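Local structure of MtVAO615 (Myceliophthora thermophila, 6F72) at residues A[473-478]-A[514-519]; A[179-184]-A[213-218]; A[331-336]-A[368-373]. The protein is a secreted VAO-type flavoprotein that binds FAD bicovalently and probably acts as an oxidase on an unidentified substrate, its reduced flavin reacting rapidly with oxygen. All coordinates share one frame; numbering follows the deposited sequence.

Interaction 1: A[473-478]-A[514-519]; sequences MLLCAP and SVYLNE. With FAD (flavin-adenine dinucleotide), chain E.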
loop_
_atom_site.group_PDB
_atom_site.type_symbol
_atom_site.label_atom_id
_atom_site.label_comp_id
_atom_site.label_asym_id
_atom_site.label_seq_id
_atom_site.Cartn_x
_atom_site.Cartn_y
_atom_site.Cartn_z
ATOM N N MET A 473 -8.184 -11.632 11.521
ATOM C CA MET A 473 -7.447 -12.824 11.117
ATOM C C MET A 473 -7.114 -12.812 9.604
ATOM O O MET A 473 -6.058 -13.309 9.191
ATOM C CB MET A 473 -8.224 -14.085 11.505
ATOM C CG MET A 473 -7.376 -15.343 11.547
ATOM S SD MET A 473 -8.167 -16.904 12.003
ATOM C CE MET A 473 -9.078 -17.285 10.521
ATOM N N LEU A 474 -8.023 -12.252 8.796
ATOM C CA LEU A 474 -7.857 -12.170 7.346
ATOM C C LEU A 474 -7.850 -10.723 6.845
ATOM O O LEU A 474 -8.571 -9.865 7.367
ATOM C CB LEU A 474 -8.971 -12.948 6.622
ATOM C CG LEU A 474 -9.383 -14.366 7.036
ATOM C CD1 LEU A 474 -10.550 -14.820 6.173
ATOM C CD2 LEU A 474 -8.242 -15.369 6.949
ATOM N N LEU A 475 -7.017 -10.462 5.850
ATOM C CA LEU A 475 -7.105 -9.231 5.083
ATOM C C LEU A 475 -7.244 -9.696 3.661
ATOM O O LEU A 475 -6.272 -10.178 3.065
ATOM C CB LEU A 475 -5.874 -8.322 5.247
ATOM C CG LEU A 475 -5.728 -6.959 4.507
ATOM C CD1 LEU A 475 -5.459 -7.096 3.014
ATOM C CD2 LEU A 475 -6.905 -6.019 4.703
ATOM N N CYS A 476 -8.464 -9.590 3.151
ATOM C CA CYS A 476 -8.753 -9.975 1.764
ATOM C C CYS A 476 -8.920 -8.750 0.891
ATOM O O CYS A 476 -9.592 -7.784 1.276
ATOM C CB CYS A 476 -9.981 -10.872 1.688
ATOM S SG CYS A 476 -9.673 -12.459 2.487
ATOM N N ALA A 477 -8.302 -8.809 -0.285
ATOM C CA ALA A 477 -8.330 -7.702 -1.217
ATOM C C ALA A 477 -8.955 -8.065 -2.591
ATOM O O ALA A 477 -8.214 -8.302 -3.570
ATOM C CB ALA A 477 -6.929 -7.127 -1.386
ATOM N N PRO A 478 -10.306 -8.091 -2.685
ATOM C CA PRO A 478 -10.914 -8.162 -4.030
ATOM C C PRO A 478 -10.499 -6.971 -4.890
ATOM O O PRO A 478 -10.773 -5.819 -4.535
ATOM C CB PRO A 478 -12.413 -8.145 -3.732
ATOM C CG PRO A 478 -12.502 -8.834 -2.422
ATOM C CD PRO A 478 -11.332 -8.277 -1.644
ATOM N N SER A 514 -13.132 -4.094 9.261
ATOM C CA SER A 514 -12.876 -2.736 8.793
ATOM C C SER A 514 -12.288 -2.784 7.391
ATOM O O SER A 514 -12.000 -3.871 6.871
ATOM C CB SER A 514 -11.927 -2.004 9.757
ATOM O OG SER A 514 -10.623 -2.538 9.650
ATOM N N VAL A 515 -12.117 -1.605 6.793
ATOM C CA VAL A 515 -11.491 -1.482 5.475
ATOM C C VAL A 515 -10.099 -0.903 5.691
ATOM O O VAL A 515 -9.913 0.135 6.344
ATOM C CB VAL A 515 -12.372 -0.694 4.460
ATOM C CG1 VAL A 515 -11.793 -0.729 3.044
ATOM C CG2 VAL A 515 -13.771 -1.292 4.396
ATOM N N TYR A 516 -9.112 -1.648 5.207
ATOM C CA TYR A 516 -7.721 -1.260 5.290
ATOM C C TYR A 516 -7.550 0.017 4.460
ATOM O O TYR A 516 -7.912 0.043 3.270
ATOM C CB TYR A 516 -6.857 -2.418 4.797
ATOM C CG TYR A 516 -5.356 -2.195 4.783
ATOM C CD1 TYR A 516 -4.715 -1.343 5.707
ATOM C CD2 TYR A 516 -4.558 -2.876 3.859
ATOM C CE1 TYR A 516 -3.327 -1.166 5.676
ATOM C CE2 TYR A 516 -3.180 -2.708 3.823
ATOM C CZ TYR A 516 -2.560 -1.866 4.738
ATOM O OH TYR A 516 -1.178 -1.705 4.675
ATOM N N LEU A 517 -7.049 1.088 5.091
ATOM C CA LEU A 517 -7.000 2.414 4.428
ATOM C C LEU A 517 -6.093 2.436 3.189
ATOM O O LEU A 517 -6.237 3.310 2.310
ATOM C CB LEU A 517 -6.610 3.523 5.422
ATOM C CG LEU A 517 -5.179 3.610 5.972
ATOM C CD1 LEU A 517 -4.232 4.296 4.975
ATOM C CD2 LEU A 517 -5.122 4.304 7.337
ATOM N N ASN A 518 -5.145 1.497 3.155
ATOM C CA ASN A 518 -4.189 1.387 2.050
ATOM C C ASN A 518 -4.777 0.705 0.824
ATOM O O ASN A 518 -4.318 0.945 -0.286
ATOM C CB ASN A 518 -2.909 0.662 2.483
ATOM C CG ASN A 518 -1.825 1.620 3.011
ATOM O OD1 ASN A 518 -1.693 2.758 2.551
ATOM N ND2 ASN A 518 -1.043 1.147 3.973
ATOM N N GLU A 519 -5.795 -0.137 1.019
ATOM C CA GLU A 519 -6.367 -0.923 -0.077
ATOM C C GLU A 519 -7.874 -0.735 -0.100
ATOM O O GLU A 519 -8.624 -1.566 0.401
ATOM C CB GLU A 519 -5.963 -2.397 0.059
ATOM C CG GLU A 519 -4.450 -2.600 0.134
ATOM C CD GLU A 519 -4.037 -4.057 0.099
ATOM O OE1 GLU A 519 -4.653 -4.891 0.797
ATOM O OE2 GLU A 519 -3.076 -4.367 -0.636
HETATM P PA FAD E . 2.768 6.241 -2.625
HETATM O O1A FAD E . 1.572 6.258 -3.542
HETATM O O2A FAD E . 3.998 6.949 -3.122
HETATM O O5B FAD E . 2.321 6.847 -1.206
HETATM C C5B FAD E . 1.080 6.497 -0.591
HETATM C C4B FAD E . 0.602 7.588 0.360
HETATM O O4B FAD E . 1.607 7.842 1.344
HETATM C C3B FAD E . 0.318 8.923 -0.303
HETATM O O3B FAD E . -0.797 9.499 0.389
HETATM C C2B FAD E . 1.560 9.758 -0.044
HETATM O O2B FAD E . 1.258 11.153 0.034
HETATM C C1B FAD E . 2.040 9.212 1.290
HETATM N N9A FAD E . 3.511 9.222 1.471
HETATM C C8A FAD E . 4.378 8.342 0.926
HETATM N N7A FAD E . 5.647 8.607 1.326
HETATM C C5A FAD E . 5.593 9.667 2.149
HETATM C C6A FAD E . 6.576 10.461 2.919
HETATM N N6A FAD E . 7.889 10.145 2.856
HETATM N N1A FAD E . 6.122 11.499 3.657
HETATM C C2A FAD E . 4.812 11.824 3.718
HETATM N N3A FAD E . 3.857 11.135 3.043
HETATM C C4A FAD E . 4.182 10.068 2.256
HETATM N N1 FAD E . 0.006 -3.141 1.352
HETATM C C2 FAD E . 0.108 -4.082 2.324
HETATM O O2 FAD E . -0.205 -3.778 3.499
HETATM N N3 FAD E . 0.535 -5.336 2.058
HETATM C C4 FAD E . 0.879 -5.759 0.831
HETATM O O4 FAD E . 1.266 -6.933 0.632
HETATM C C4X FAD E . 0.804 -4.784 -0.279
HETATM N N5 FAD E . 1.145 -5.121 -1.542
HETATM C C5X FAD E . 1.069 -4.222 -2.565
HETATM C C6 FAD E . 1.434 -4.594 -3.877
HETATM C C7 FAD E . 1.350 -3.640 -4.915
HETATM C C7M FAD E . 1.739 -4.063 -6.320
HETATM C C8 FAD E . 0.888 -2.234 -4.623
HETATM C C8M FAD E . 0.856 -1.110 -5.648
HETATM C C9 FAD E . 0.535 -1.890 -3.322
HETATM C C9A FAD E . 0.604 -2.822 -2.282
HETATM N N10 FAD E . 0.261 -2.448 -0.961
HETATM C C10 FAD E . 0.334 -3.416 0.063
HETATM C "C1'" FAD E . -0.241 -1.104 -0.689
HETATM C "C2'" FAD E . 0.659 -0.119 -0.004
HETATM O "O2'" FAD E . 0.742 -0.492 1.370
HETATM C "C3'" FAD E . -0.033 1.230 -0.157
HETATM O "O3'" FAD E . -0.425 1.457 -1.528
HETATM C "C4'" FAD E . 0.855 2.366 0.327
HETATM O "O4'" FAD E . 0.091 3.571 0.392
HETATM C "C5'" FAD E . 2.101 2.523 -0.547
HETATM O "O5'" FAD E . 2.871 3.646 -0.150
HETATM P P FAD E . 4.039 4.184 -1.113
HETATM O O1P FAD E . 4.883 3.018 -1.543
HETATM O O2P FAD E . 4.631 5.376 -0.398
HETATM O O3P FAD E . 3.191 4.711 -2.382
#

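Interaction 2: A[179-184]-A[213-218]; sequences TKFIKN and TGHRIV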
loop_
_atom_site.group_PDB
_atom_site.type_symbol
_atom_site.label_atom_id
_atom_site.label_comp_id
_atom_site.label_asym_id
_atom_site.label_seq_id
_atom_site.Cartn_x
_atom_site.Cartn_y
_atom_site.Cartn_z
ATOM N N THR A 179 20.420 3.723 3.856
ATOM C CA THR A 179 20.131 2.627 4.780
ATOM C C THR A 179 21.252 2.528 5.827
ATOM O O THR A 179 22.449 2.602 5.496
ATOM C CB THR A 179 19.964 1.278 4.060
ATOM O OG1 THR A 179 21.191 0.922 3.429
ATOM C CG2 THR A 179 18.885 1.341 2.989
ATOM N N LYS A 180 20.863 2.356 7.086
ATOM C CA LYS A 180 21.818 2.395 8.179
ATOM C C LYS A 180 21.504 1.282 9.174
ATOM O O LYS A 180 20.414 1.262 9.759
ATOM C CB LYS A 180 21.770 3.782 8.831
ATOM C CG LYS A 180 22.859 4.092 9.840
ATOM C CD LYS A 180 22.663 5.519 10.327
ATOM C CE LYS A 180 23.202 5.734 11.729
ATOM N NZ LYS A 180 24.685 5.750 11.710
ATOM N N PHE A 181 22.448 0.349 9.331
ATOM C CA PHE A 181 22.327 -0.729 10.302
ATOM C C PHE A 181 22.726 -0.252 11.683
ATOM O O PHE A 181 23.855 0.190 11.891
ATOM C CB PHE A 181 23.139 -1.973 9.894
ATOM C CG PHE A 181 23.081 -3.100 10.907
ATOM C CD1 PHE A 181 21.881 -3.770 11.170
ATOM C CD2 PHE A 181 24.230 -3.486 11.608
ATOM C CE1 PHE A 181 21.826 -4.804 12.106
ATOM C CE2 PHE A 181 24.184 -4.522 12.542
ATOM C CZ PHE A 181 22.979 -5.181 12.793
ATOM N N ILE A 182 21.784 -0.346 12.615
ATOM C CA ILE A 182 22.011 -0.027 14.026
ATOM C C ILE A 182 22.013 -1.343 14.818
ATOM O O ILE A 182 20.954 -1.935 15.071
ATOM C CB ILE A 182 20.962 0.981 14.576
ATOM C CG1 ILE A 182 20.937 2.262 13.734
ATOM C CG2 ILE A 182 21.233 1.307 16.043
ATOM C CD1 ILE A 182 19.664 3.075 13.864
ATOM N N LYS A 183 23.215 -1.783 15.196
ATOM C CA LYS A 183 23.439 -3.067 15.879
ATOM C C LYS A 183 22.789 -3.150 17.261
ATOM O O LYS A 183 22.276 -4.210 17.646
ATOM C CB LYS A 183 24.940 -3.350 15.990
ATOM C CG LYS A 183 25.294 -4.781 16.379
ATOM C CD LYS A 183 26.793 -4.993 16.261
ATOM C CE LYS A 183 27.218 -6.332 16.837
ATOM N NZ LYS A 183 28.680 -6.548 16.622
ATOM N N ASN A 184 22.803 -2.029 17.982
ATOM C CA ASN A 184 22.314 -1.962 19.364
ATOM C C ASN A 184 21.469 -0.723 19.628
ATOM O O ASN A 184 21.868 0.175 20.398
ATOM C CB ASN A 184 23.481 -2.029 20.351
ATOM C CG ASN A 184 24.207 -3.363 20.315
ATOM O OD1 ASN A 184 23.586 -4.431 20.365
ATOM N ND2 ASN A 184 25.534 -3.310 20.246
ATOM N N THR A 213 22.768 -8.324 6.808
ATOM C CA THR A 213 23.133 -8.260 8.239
ATOM C C THR A 213 22.690 -9.497 9.066
ATOM O O THR A 213 22.979 -9.592 10.262
ATOM C CB THR A 213 22.634 -6.943 8.898
ATOM O OG1 THR A 213 21.206 -6.945 9.000
ATOM C CG2 THR A 213 23.053 -5.719 8.092
ATOM N N GLY A 214 22.010 -10.445 8.424
ATOM C CA GLY A 214 21.478 -11.630 9.104
ATOM C C GLY A 214 20.158 -11.363 9.811
ATOM O O GLY A 214 19.895 -11.946 10.861
ATOM N N HIS A 215 19.329 -10.496 9.216
ATOM C CA HIS A 215 18.047 -10.051 9.791
ATOM C C HIS A 215 16.857 -10.053 8.797
ATOM O O HIS A 215 17.048 -10.114 7.572
ATOM C CB HIS A 215 18.197 -8.662 10.425
ATOM C CG HIS A 215 19.191 -8.616 11.544
ATOM N ND1 HIS A 215 20.475 -8.150 11.376
ATOM C CD2 HIS A 215 19.098 -9.000 12.842
ATOM C CE1 HIS A 215 21.130 -8.241 12.522
ATOM N NE2 HIS A 215 20.317 -8.757 13.427
ATOM N N ARG A 216 15.643 -9.985 9.352
ATOM C CA ARG A 216 14.396 -9.812 8.601
ATOM C C ARG A 216 13.792 -8.463 8.965
ATOM O O ARG A 216 13.954 -7.993 10.099
ATOM C CB ARG A 216 13.389 -10.900 8.976
ATOM C CG ARG A 216 13.891 -12.328 8.858
ATOM C CD ARG A 216 13.093 -13.263 9.759
ATOM N NE ARG A 216 13.528 -14.656 9.617
ATOM C CZ ARG A 216 13.211 -15.643 10.449
ATOM N NH1 ARG A 216 12.450 -15.414 11.508
ATOM N NH2 ARG A 216 13.669 -16.866 10.220
ATOM N N ILE A 217 13.122 -7.837 8.002
ATOM C CA ILE A 217 12.299 -6.644 8.256
ATOM C C ILE A 217 10.855 -6.875 7.772
ATOM O O ILE A 217 10.626 -7.542 6.756
ATOM C CB ILE A 217 12.900 -5.344 7.650
ATOM C CG1 ILE A 217 12.141 -4.097 8.155
ATOM C CG2 ILE A 217 12.940 -5.416 6.123
ATOM C CD1 ILE A 217 12.806 -2.762 7.878
ATOM N N VAL A 218 9.907 -6.302 8.514
ATOM C CA VAL A 218 8.478 -6.364 8.198
ATOM C C VAL A 218 8.122 -5.415 7.037
ATOM O O VAL A 218 8.149 -4.179 7.177
ATOM C CB VAL A 218 7.606 -6.109 9.460
ATOM C CG1 VAL A 218 6.122 -6.089 9.128
ATOM C CG2 VAL A 218 7.900 -7.152 10.535
#

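Interaction 3: A[331-336]-A[368-373]; sequences PDFLDG and RPFLDD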
loop_
_atom_site.group_PDB
_atom_site.type_symbol
_atom_site.label_atom_id
_atom_site.label_comp_id
_atom_site.label_asym_id
_atom_site.label_seq_id
_atom_site.Cartn_x
_atom_site.Cartn_y
_atom_site.Cartn_z
ATOM N N PRO A 331 -6.446 -20.388 12.892
ATOM C CA PRO A 331 -6.091 -19.866 14.223
ATOM C C PRO A 331 -4.805 -20.375 14.896
ATOM O O PRO A 331 -3.944 -19.554 15.207
ATOM C CB PRO A 331 -7.329 -20.195 15.059
ATOM C CG PRO A 331 -8.432 -19.968 14.094
ATOM C CD PRO A 331 -7.920 -20.419 12.745
ATOM N N ASP A 332 -4.664 -21.688 15.091
ATOM C CA ASP A 332 -3.466 -22.264 15.741
ATOM C C ASP A 332 -2.190 -22.119 14.912
ATOM O O ASP A 332 -1.093 -22.007 15.466
ATOM C CB ASP A 332 -3.673 -23.738 16.078
ATOM C CG ASP A 332 -4.789 -23.958 17.059
ATOM O OD1 ASP A 332 -5.039 -23.081 17.914
ATOM O OD2 ASP A 332 -5.424 -25.021 16.970
ATOM N N PHE A 333 -2.350 -22.150 13.591
ATOM C CA PHE A 333 -1.250 -21.968 12.652
ATOM C C PHE A 333 -0.712 -20.540 12.729
ATOM O O PHE A 333 0.499 -20.337 12.775
ATOM C CB PHE A 333 -1.732 -22.325 11.245
ATOM C CG PHE A 333 -0.719 -22.104 10.159
ATOM C CD1 PHE A 333 0.276 -23.056 9.902
ATOM C CD2 PHE A 333 -0.786 -20.965 9.347
ATOM C CE1 PHE A 333 1.203 -22.856 8.872
ATOM C CE2 PHE A 333 0.137 -20.760 8.315
ATOM C CZ PHE A 333 1.126 -21.712 8.072
ATOM N N LEU A 334 -1.618 -19.564 12.767
ATOM C CA LEU A 334 -1.251 -18.153 12.869
ATOM C C LEU A 334 -0.680 -17.757 14.228
ATOM O O LEU A 334 0.255 -16.952 14.291
ATOM C CB LEU A 334 -2.436 -17.261 12.533
ATOM C CG LEU A 334 -3.122 -17.445 11.173
ATOM C CD1 LEU A 334 -4.306 -16.512 11.133
ATOM C CD2 LEU A 334 -2.196 -17.179 9.991
ATOM N N ASP A 335 -1.244 -18.323 15.306
ATOM C CA ASP A 335 -0.769 -18.097 16.683
ATOM C C ASP A 335 0.641 -18.635 16.941
ATOM O O ASP A 335 1.283 -18.238 17.912
ATOM C CB ASP A 335 -1.742 -18.719 17.709
ATOM C CG ASP A 335 -3.094 -18.012 17.756
ATOM O OD1 ASP A 335 -3.187 -16.817 17.375
ATOM O OD2 ASP A 335 -4.079 -18.657 18.170
ATOM N N GLY A 336 1.094 -19.561 16.098
ATOM C CA GLY A 336 2.442 -20.115 16.169
ATOM C C GLY A 336 3.481 -19.275 15.438
ATOM O O GLY A 336 4.637 -19.683 15.342
ATOM N N ARG A 368 -0.373 -30.606 8.636
ATOM C CA ARG A 368 -1.185 -31.810 8.868
ATOM C C ARG A 368 -2.676 -31.591 9.188
ATOM O O ARG A 368 -3.497 -32.369 8.686
ATOM C CB ARG A 368 -0.513 -32.763 9.875
ATOM C CG ARG A 368 -0.909 -34.231 9.731
ATOM C CD ARG A 368 -0.463 -34.832 8.400
ATOM N NE ARG A 368 -1.548 -35.593 7.766
ATOM C CZ ARG A 368 -1.646 -35.863 6.459
ATOM N NH1 ARG A 368 -0.728 -35.441 5.592
ATOM N NH2 ARG A 368 -2.679 -36.559 6.009
ATOM N N PRO A 369 -3.043 -30.544 9.977
ATOM C CA PRO A 369 -4.494 -30.322 10.158
ATOM C C PRO A 369 -5.229 -29.937 8.867
ATOM O O PRO A 369 -6.322 -30.464 8.609
ATOM C CB PRO A 369 -4.564 -29.170 11.167
ATOM C CG PRO A 369 -3.237 -29.161 11.842
ATOM C CD PRO A 369 -2.261 -29.601 10.799
ATOM N N PHE A 370 -4.625 -29.046 8.075
ATOM C CA PHE A 370 -5.179 -28.589 6.796
ATOM C C PHE A 370 -5.301 -29.739 5.802
ATOM O O PHE A 370 -6.336 -29.876 5.145
ATOM C CB PHE A 370 -4.340 -27.448 6.186
ATOM C CG PHE A 370 -4.181 -26.242 7.083
ATOM C CD1 PHE A 370 -5.131 -25.212 7.072
ATOM C CD2 PHE A 370 -3.065 -26.120 7.924
ATOM C CE1 PHE A 370 -4.982 -24.097 7.891
ATOM C CE2 PHE A 370 -2.912 -25.009 8.751
ATOM C CZ PHE A 370 -3.869 -23.996 8.734
ATOM N N LEU A 371 -4.255 -30.567 5.718
ATOM C CA LEU A 371 -4.210 -31.725 4.802
ATOM C C LEU A 371 -5.196 -32.840 5.177
ATOM O O LEU A 371 -5.769 -33.477 4.284
ATOM C CB LEU A 371 -2.785 -32.299 4.663
ATOM C CG LEU A 371 -1.554 -31.415 4.395
ATOM C CD1 LEU A 371 -0.329 -32.268 4.097
ATOM C CD2 LEU A 371 -1.771 -30.401 3.280
ATOM N N ASP A 372 -5.383 -33.068 6.480
ATOM C CA ASP A 372 -6.372 -34.025 6.971
ATOM C C ASP A 372 -7.793 -33.572 6.661
ATOM O O ASP A 372 -8.639 -34.405 6.298
ATOM C CB ASP A 372 -6.227 -34.265 8.482
ATOM C CG ASP A 372 -5.049 -35.165 8.837
ATOM O OD1 ASP A 372 -4.570 -35.948 7.988
ATOM O OD2 ASP A 372 -4.597 -35.086 9.994
ATOM N N ASP A 373 -8.058 -32.268 6.798
ATOM C CA ASP A 373 -9.390 -31.721 6.516
ATOM C C ASP A 373 -9.780 -31.919 5.057
ATOM O O ASP A 373 -10.900 -32.365 4.758
ATOM C CB ASP A 373 -9.504 -30.248 6.905
ATOM C CG ASP A 373 -10.900 -29.688 6.645
ATOM O OD1 ASP A 373 -11.155 -29.221 5.516
ATOM O OD2 ASP A 373 -11.750 -29.733 7.563
#

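Interaction 1: A[473-478]-A[514-519]
Leu-475 turns its two methyl groups to Tyr-516 and Glu-519, residues of a loop in the berberine-like region that carries polar groups to the flavin. The tyrosine meets the leucine first at its own root: Tyr-516 CB lies 3.6 Å from Leu-475 CD2, with Tyr-516 CG and CD2 only slightly farther from the same methyl. Tyr-516 CG stands anti to the backbone N (chi1 179°), which sends the ring past the leucine toward the cofactor. Asn-518 CB lies over one face near the rim, and FAD O2 comes in at the edge, near the ring plane, 3.2 Å from Tyr-516 CE2. At the tip, Tyr-516 OH donates a 2.6 Å hydrogen bond to FAD O2 and accepts a nearly straight one from Asn-518 ND2 (2.9 Å, 167°). A phenylalanine in place of Tyr-516 would probably leave FAD O2 without this donor and the asparagine amide with one acceptor fewer. A type I turn from Tyr-516 to Glu-519 brings three residues of the FAD pocket together: Asn-518 OD1 accepts from the ribityl FAD O4' at 2.9 Å, while Glu-519 OE2 reaches 3.6 Å from FAD C10 and its OE1 rests against Leu-475 CD1 and Ala-477 CB. Strand 472-480 runs between strands 448-452 and 412-419, tied to the former by the Cys-476 to Cys-450 disulfide, and helix 488-508 and Ser-415 of strand 412-419 border the loop.

Interaction 2: A[179-184]-A[213-218]
Phe-181 and Thr-213 mark the nearest approach of the two backbones, their CA atoms 7.8 Å apart, and no hydrogen bond crosses between the segments, so side chains make the whole contact. The phenylalanine ring stands between the two chains and is met from both its faces. Over one lies the methyl of Thr-213, a CH-pi contact in which CG2 sits 4.1 Å from the Phe-181 ring centroid and 23° off the normal, shifted toward the rim on the CG and CD1 side. Over the opposite face, also near the rim, comes the backbone N of Lys-183, where the chain turns a corner. The far end of the ring reaches His-215: Phe-181 CE1 is 3.5 Å from His-215 CE1, and the two rings meet obliquely, with planes at 32° and centroids 5.3 Å apart. Both segments belong to the PCMH-type FAD-binding domain, where strands 179-186 and 215-216 are joined through strands 193-198 and 288-298 of one antiparallel sheet. Thr-213 follows helix 203-212, and Gly-214, with positive phi, ends that helix in a Schellman motif before the chain enters the short strand. Past the glycine, His-215 comes back to the threonine: its ND1 donates a 2.8 Å hydrogen bond, lying close to the imidazole plane, to Thr-213 OG1. That hydroxyl, set between the backbone N and the carbonyl carbon by a chi1 of 69°, is also hydrogen-bonded to Ala-210 O in the last turn of the helix. These two bonds probably fix the rotation of the Thr-213 side chain, and with it the place of its methyl. Leu-296 of strand 288-298 touches both Phe-181 and His-215, while Met-209 of the helix packs on Phe-181.

Interaction 3: A[331-336]-A[368-373]
Phe-333 and Phe-370 form a buried T-shaped (edge-to-face) aromatic pair that joins the last turn of helix 316-335 to the middle of helix 360-376, where both helices lie beside the seven-stranded antiparallel sheet. The planes stand at 86° and the centroids are 5.4 Å apart. Phe-370 supplies the edge, presenting CZ and CE2, and Phe-333 the face, but the meeting is displaced toward the root of Phe-333: Phe-370 CZ is 3.7 Å from Phe-333 CB, while Phe-370 CE2 lies 3.9 Å from Phe-333 CG. The CB carbon of Phe-333 itself lies near the plane of the Phe-370 ring, so the edge is wedged against the start of the side chain as well as the ring. With CG anti to the carbonyl carbon (chi1 -57°), Phe-370 reaches across to set CZ and CE2 against Phe-333. From the sheet, Phe-340 of strand 339-344 completes an aromatic trio, stacked with Phe-333 and edge-to-face with Phe-370, and Leu-307 of strand 302-310 also touches Phe-370. No hydrogen bond crosses between the two segments: the contact rests on apolar burial and on the weak attraction of slightly positive ring C-H groups for a pi face, which favours this perpendicular setting.

How the interactions relate
Along the chain interaction 2 comes first, then interaction 3, then interaction 1, each closing before the next opens. Interaction 2 stands apart in the PCMH-type FAD-binding domain, its centre about 28 Å from that of interaction 1 and about 31 Å from that of interaction 3. The other two, with centres about 22 Å apart, touch: Met-473 of strand 472-480 packs its CG 3.3 Å from Leu-334 CD1 of helix 316-335. That strand belongs to the seven-stranded antiparallel sheet against which the helices of interaction 3 pack. Interactions 3 and 1 thus share one side of the fold, linked through strand 472-480, consistent with the two-domain build of VAO-type flavoproteins.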